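Local atomic coordinates of organic hydroperoxide resistance protein (Elizabethkingia anophelis NUHP1, PDB entry 6D9N), a protein that probably protects the bacterium against organic hydroperoxides by reducing them in a thiol-dependent reaction. Residues N24-S29 with V33-V38; N53-F58 with V90-I95. All blocks are in the same frame, centred on the assembly; numbering follows the deposited sequence. Where two conformers were deposited one is given.

Contact 1. Residues N24-S29 with V33-V38. With EDO (1,2-ethanediol), chain F.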
loop_
_atom_site.group_PDB
_atom_site.type_symbol
_atom_site.label_atom_id
_atom_site.label_comp_id
_atom_site.label_asym_id
_atom_site.label_seq_id
_atom_site.Cartn_x
_atom_site.Cartn_y
_atom_site.Cartn_z
ATOM N N ASN B 24 13.659 10.457 9.467
ATOM C CA ASN B 24 14.405 9.205 9.460
ATOM C C ASN B 24 13.489 8.167 10.098
ATOM O O ASN B 24 13.649 7.771 11.246
ATOM C CB ASN B 24 15.716 9.393 10.202
ATOM C CG ASN B 24 16.611 10.387 9.500
ATOM O OD1 ASN B 24 16.581 10.492 8.268
ATOM N ND2 ASN B 24 17.423 11.120 10.281
ATOM N N GLY B 25 12.517 7.688 9.303
ATOM C CA GLY B 25 11.387 6.966 9.852
ATOM C C GLY B 25 11.625 5.495 10.133
ATOM O O GLY B 25 12.565 4.860 9.669
ATOM N N HIS B 26 10.671 4.953 10.877
ATOM C CA HIS B 26 10.658 3.553 11.250
ATOM C C HIS B 26 9.221 3.070 11.153
ATOM O O HIS B 26 8.302 3.800 11.530
ATOM C CB HIS B 26 11.131 3.443 12.710
ATOM C CG HIS B 26 11.300 2.047 13.190
ATOM N ND1 HIS B 26 12.399 1.288 12.869
ATOM C CD2 HIS B 26 10.495 1.254 13.945
ATOM C CE1 HIS B 26 12.277 0.085 13.417
ATOM N NE2 HIS B 26 11.141 0.050 14.095
ATOM N N VAL B 27 9.017 1.850 10.650
ATOM C CA VAL B 27 7.677 1.280 10.598
ATOM C C VAL B 27 7.718 -0.145 11.138
ATOM O O VAL B 27 8.692 -0.887 10.938
ATOM C CB VAL B 27 7.029 1.426 9.189
ATOM C CG1 VAL B 27 7.743 0.596 8.125
ATOM C CG2 VAL B 27 5.525 1.176 9.223
ATOM N N LYS B 28 6.664 -0.503 11.868
ATOM C CA LYS B 28 6.588 -1.827 12.505
ATOM C C LYS B 28 5.153 -2.316 12.456
ATOM O O LYS B 28 4.251 -1.587 12.889
ATOM C CB LYS B 28 7.006 -1.732 13.983
ATOM C CG LYS B 28 7.126 -3.045 14.733
ATOM C CD LYS B 28 7.476 -2.844 16.210
ATOM C CE LYS B 28 7.609 -4.155 16.951
ATOM N NZ LYS B 28 8.021 -3.947 18.372
ATOM N N SER B 29 4.909 -3.522 11.922
ATOM C CA SER B 29 3.562 -4.092 12.049
ATOM C C SER B 29 3.275 -4.422 13.521
ATOM O O SER B 29 4.190 -4.602 14.336
ATOM C CB SER B 29 3.412 -5.342 11.169
ATOM O OG SER B 29 4.249 -6.367 11.620
ATOM N N VAL B 33 6.119 -8.743 12.501
ATOM C CA VAL B 33 6.511 -9.515 11.324
ATOM C C VAL B 33 7.220 -8.637 10.301
ATOM O O VAL B 33 8.154 -9.093 9.619
ATOM C CB VAL B 33 5.265 -10.178 10.732
ATOM C CG1 VAL B 33 5.576 -10.717 9.324
ATOM C CG2 VAL B 33 4.840 -11.295 11.643
ATOM N N LEU B 34 6.784 -7.377 10.164
ATOM C CA LEU B 34 7.429 -6.384 9.313
ATOM C C LEU B 34 8.005 -5.297 10.229
ATOM O O LEU B 34 7.276 -4.744 11.058
ATOM C CB LEU B 34 6.391 -5.803 8.332
ATOM C CG LEU B 34 6.725 -4.719 7.323
ATOM C CD1 LEU B 34 5.744 -4.720 6.121
ATOM C CD2 LEU B 34 6.716 -3.322 7.972
ATOM N N GLU B 35 9.303 -4.990 10.097
ATOM C CA GLU B 35 9.881 -3.897 10.881
ATOM C C GLU B 35 11.138 -3.424 10.177
ATOM O O GLU B 35 12.069 -4.222 9.993
ATOM C CB GLU B 35 10.194 -4.353 12.295
ATOM C CG GLU B 35 10.666 -3.153 13.122
ATOM C CD GLU B 35 10.631 -3.324 14.626
ATOM O OE1 GLU B 35 10.706 -2.303 15.348
ATOM O OE2 GLU B 35 10.569 -4.466 15.119
ATOM N N PHE B 36 11.199 -2.145 9.827
ATOM C CA PHE B 36 12.376 -1.665 9.118
ATOM C C PHE B 36 12.388 -0.151 9.082
ATOM O O PHE B 36 11.414 0.529 9.454
ATOM C CB PHE B 36 12.508 -2.273 7.702
ATOM C CG PHE B 36 11.245 -2.222 6.885
ATOM C CD1 PHE B 36 10.748 -1.020 6.402
ATOM C CD2 PHE B 36 10.615 -3.398 6.544
ATOM C CE1 PHE B 36 9.607 -0.984 5.633
ATOM C CE2 PHE B 36 9.489 -3.379 5.776
ATOM C CZ PHE B 36 8.985 -2.171 5.323
ATOM N N GLU B 37 13.503 0.370 8.605
ATOM C CA GLU B 37 13.686 1.801 8.429
ATOM C C GLU B 37 13.071 2.243 7.112
ATOM O O GLU B 37 13.069 1.505 6.120
ATOM C CB GLU B 37 15.184 2.128 8.391
ATOM C CG GLU B 37 15.905 1.849 9.697
ATOM C CD GLU B 37 15.272 2.546 10.888
ATOM O OE1 GLU B 37 15.328 3.804 10.981
ATOM O OE2 GLU B 37 14.715 1.829 11.734
ATOM N N VAL B 38 12.558 3.473 7.094
ATOM C CA VAL B 38 12.171 4.130 5.845
ATOM C C VAL B 38 12.886 5.476 5.774
ATOM O O VAL B 38 13.128 6.150 6.790
ATOM C CB VAL B 38 10.639 4.303 5.708
ATOM C CG1 VAL B 38 9.959 2.960 5.478
ATOM C CG2 VAL B 38 10.055 5.060 6.878
HETATM C C1 EDO F . 11.265 -8.004 8.973
HETATM O O1 EDO F . 10.754 -6.809 8.396
HETATM C C2 EDO F . 11.430 -7.808 10.472
HETATM O O2 EDO F . 12.518 -6.901 10.739
HETATM O O HOH W 1 13.996 5.421 12.677
HETATM O O HOH W 2 10.461 -1.910 18.130
#

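Contact 2. Residues N53-F58 with V90-I95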
loop_
_atom_site.group_PDB
_atom_site.type_symbol
_atom_site.label_atom_id
_atom_site.label_comp_id
_atom_site.label_asym_id
_atom_site.label_seq_id
_atom_site.Cartn_x
_atom_site.Cartn_y
_atom_site.Cartn_z
ATOM N N ASN B 53 10.738 2.894 1.413
ATOM C CA ASN B 53 9.943 4.117 1.468
ATOM C C ASN B 53 8.504 3.732 1.169
ATOM O O ASN B 53 8.237 2.576 0.775
ATOM C CB ASN B 53 10.503 5.193 0.503
ATOM C CG ASN B 53 10.641 4.673 -0.928
ATOM O OD1 ASN B 53 9.678 4.161 -1.496
ATOM N ND2 ASN B 53 11.841 4.759 -1.518
ATOM N N PRO B 54 7.545 4.621 1.410
ATOM C CA PRO B 54 6.143 4.216 1.216
ATOM C C PRO B 54 5.777 3.910 -0.224
ATOM O O PRO B 54 4.858 3.114 -0.470
ATOM C CB PRO B 54 5.344 5.354 1.837
ATOM C CG PRO B 54 6.374 6.077 2.745
ATOM C CD PRO B 54 7.659 5.962 2.037
ATOM N N GLU B 55 6.456 4.537 -1.187
ATOM C CA GLU B 55 6.207 4.220 -2.597
ATOM C C GLU B 55 6.586 2.778 -2.892
ATOM O O GLU B 55 5.859 2.058 -3.590
ATOM C CB GLU B 55 7.034 5.162 -3.480
ATOM C CG GLU B 55 6.728 6.652 -3.360
ATOM C CD GLU B 55 7.542 7.381 -2.265
ATOM O OE1 GLU B 55 7.986 6.782 -1.293
ATOM O OE2 GLU B 55 7.619 8.625 -2.343
ATOM N N MET B 56 7.721 2.328 -2.346
ATOM C CA MET B 56 8.194 0.961 -2.508
ATOM C C MET B 56 7.266 -0.024 -1.810
ATOM O O MET B 56 7.005 -1.126 -2.326
ATOM C CB MET B 56 9.617 0.876 -1.943
ATOM C CG MET B 56 10.269 -0.491 -2.199
ATOM S SD MET B 56 11.859 -0.659 -1.359
ATOM C CE MET B 56 12.822 0.663 -2.140
ATOM N N LEU B 57 6.748 0.348 -0.643
ATOM C CA LEU B 57 5.774 -0.503 0.037
ATOM C C LEU B 57 4.498 -0.627 -0.786
ATOM O O LEU B 57 3.865 -1.692 -0.798
ATOM C CB LEU B 57 5.483 0.047 1.440
ATOM C CG LEU B 57 6.609 -0.156 2.444
ATOM C CD1 LEU B 57 6.426 0.773 3.662
ATOM C CD2 LEU B 57 6.714 -1.600 2.868
ATOM N N PHE B 58 4.096 0.446 -1.466
ATOM C CA PHE B 58 2.924 0.372 -2.325
ATOM C C PHE B 58 3.149 -0.540 -3.522
ATOM O O PHE B 58 2.261 -1.332 -3.881
ATOM C CB PHE B 58 2.511 1.781 -2.788
ATOM C CG PHE B 58 1.090 1.823 -3.312
ATOM C CD1 PHE B 58 0.004 1.681 -2.452
ATOM C CD2 PHE B 58 0.831 2.020 -4.651
ATOM C CE1 PHE B 58 -1.315 1.685 -2.923
ATOM C CE2 PHE B 58 -0.497 2.044 -5.114
ATOM C CZ PHE B 58 -1.541 1.904 -4.243
ATOM N N VAL B 90 5.605 2.075 -9.409
ATOM C CA VAL B 90 4.869 3.164 -8.778
ATOM C C VAL B 90 5.677 4.439 -8.892
ATOM O O VAL B 90 6.850 4.476 -8.487
ATOM C CB VAL B 90 4.636 2.835 -7.289
ATOM C CG1 VAL B 90 4.030 4.044 -6.542
ATOM C CG2 VAL B 90 3.750 1.588 -7.192
ATOM N N GLY B 91 5.053 5.484 -9.412
ATOM C CA GLY B 91 5.660 6.800 -9.499
ATOM C C GLY B 91 4.939 7.754 -8.564
ATOM O O GLY B 91 3.750 7.595 -8.293
ATOM N N ILE B 92 5.663 8.778 -8.112
ATOM C CA ILE B 92 5.114 9.844 -7.285
ATOM C C ILE B 92 5.458 11.179 -7.925
ATOM O O ILE B 92 6.562 11.363 -8.449
ATOM C CB ILE B 92 5.630 9.768 -5.820
ATOM C CG1 ILE B 92 5.025 10.886 -4.950
ATOM C CG2 ILE B 92 7.167 9.786 -5.733
ATOM C CD1 ILE B 92 5.417 10.944 -3.503
ATOM N N GLY B 93 4.510 12.111 -7.863
ATOM C CA GLY B 93 4.785 13.463 -8.312
ATOM C C GLY B 93 3.841 14.433 -7.647
ATOM O O GLY B 93 2.985 14.052 -6.855
ATOM N N GLN B 94 4.065 15.728 -7.898
ATOM C CA GLN B 94 3.226 16.745 -7.287
ATOM C C GLN B 94 1.928 16.883 -8.074
ATOM O O GLN B 94 1.939 16.896 -9.311
ATOM C CB GLN B 94 3.976 18.090 -7.227
ATOM C CG GLN B 94 3.320 19.138 -6.276
ATOM C CD GLN B 94 4.332 20.033 -5.534
ATOM O OE1 GLN B 94 5.326 20.489 -6.120
ATOM N NE2 GLN B 94 4.066 20.305 -4.247
ATOM N N ILE B 95 0.807 16.984 -7.360
ATOM C CA ILE B 95 -0.487 17.180 -8.001
ATOM C C ILE B 95 -0.996 18.589 -7.737
ATOM O O ILE B 95 -0.270 19.429 -7.196
ATOM C CB ILE B 95 -1.508 16.090 -7.633
ATOM C CG1 ILE B 95 -1.714 15.984 -6.122
ATOM C CG2 ILE B 95 -1.029 14.752 -8.140
ATOM C CD1 ILE B 95 -2.736 14.928 -5.765
#

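Contact 1. Residues N24-S29 with V33-V38
In the beta hairpin of strands 25-29 and 35-38, the ring of His26 is gripped at both nitrogens by carboxylates of the facing strand. His26 ND1 donates to Glu37 OE2 at 2.6 Å, meeting the syn side of the carboxylate but from 32° out of its plane. At the other end of the ring, His26 NE2 donates to the anti lone pair of Glu35 OE1 at 2.7 Å, with that oxygen in the ring plane. With CG anti to the backbone N (chi1 -174°), the imidazole lies across the strand pair between the two acids; two donated protons suggest a positively charged ring, and the paired bonds should fix its rotation. Glu35 OE1 also reaches Lys28 NZ through a water, while Lys28 CD lies 3.4 Å from Glu35 OE1. Glu37 bends at chi2, and its OE1 forms a salt bridge with Arg39. The opposite face is apolar: Val27 CG1 comes to 3.5 Å from Phe36 CE1, the two side chains lying alongside each other, and Val27 and Leu34 pack on Ser63 and Leu57 of the second subunit. Between the faces, Val27 N donates to Phe36 O at 3.0 Å, and Phe36 N returns a bond to Val27 O. Near the turn, Ser29 N bonds Leu34 O at 2.8 Å; Ser29 OG accepts from Leu34 N at 3.1 Å and is also hydrogen-bonded to Asn31. An ethanediol, probably from the crystallisation liquor, accepts from Glu35 N through O1 and donates to Glu35 O through O2. The whole is a two-stranded antiparallel hairpin within the N-terminal three-stranded sheet, its apolar face packed on the second subunit.

Contact 2. Residues N53-F58 with V90-I95
Asn53 OD1 accepts from Met56 N at 2.8 Å, an N-cap bond that secures the first turn of the helix whose Glu55 and Phe58 meet Val90 and Ile92 of strand 90-94. Across the contact, Val90 and Ile92 present only carbon atoms, met by the Glu55 side chain and carbonyl and by the Phe58 ring. Glu55 CG stands anti to the carbonyl carbon (chi1 -62°) and the chain bends at chi2 (89°), which brings its carboxylate obliquely across Ile92: Glu55 OE2 is 3.4 Å from Ile92 CD1 and 3.6 Å from Ile92 CG2. Val90 faces the helix backbone, its CB 4.0 Å from Glu55 O, and sends CG2 to the edge of the Phe58 ring, 3.9 Å from Phe58 CD2, the two side chains crossing at about a right angle. Tyr131 of its own chain and, edge-to-face, Tyr131 of the second subunit both meet that ring. Residues 90-92 pair antiparallel with a strand of that subunit, so the sheet that packs on the helix continues across the interface. A thiocyanate derived from the crystallisation liquor lies about 4 Å from the Glu55 side chain. Such packing of the N-terminal end of a long central helix against a dimer-spanning sheet is characteristic of the OsmC/Ohr fold.

From the N terminus, strand 11-20 leads into the 25-29/35-38 hairpin, and contact 1 closes there across a turn of three residues. Only after it has closed does the chain run through a loop into helix 54-77, so contact 2 follows in series and neither nests in nor crosses the other. Contact 2 closes a much longer excursion, 31 residues that include most of that helix, and ties its start to the mixed sheet. Their centres lie about 17 Å apart, yet they touch: Phe36 CZ packs 3.4 Å from Leu57 CD2. Both contacts also reach the second subunit, so the N-terminal sheet, the helix and the mixed sheet all take part in the dimer interface.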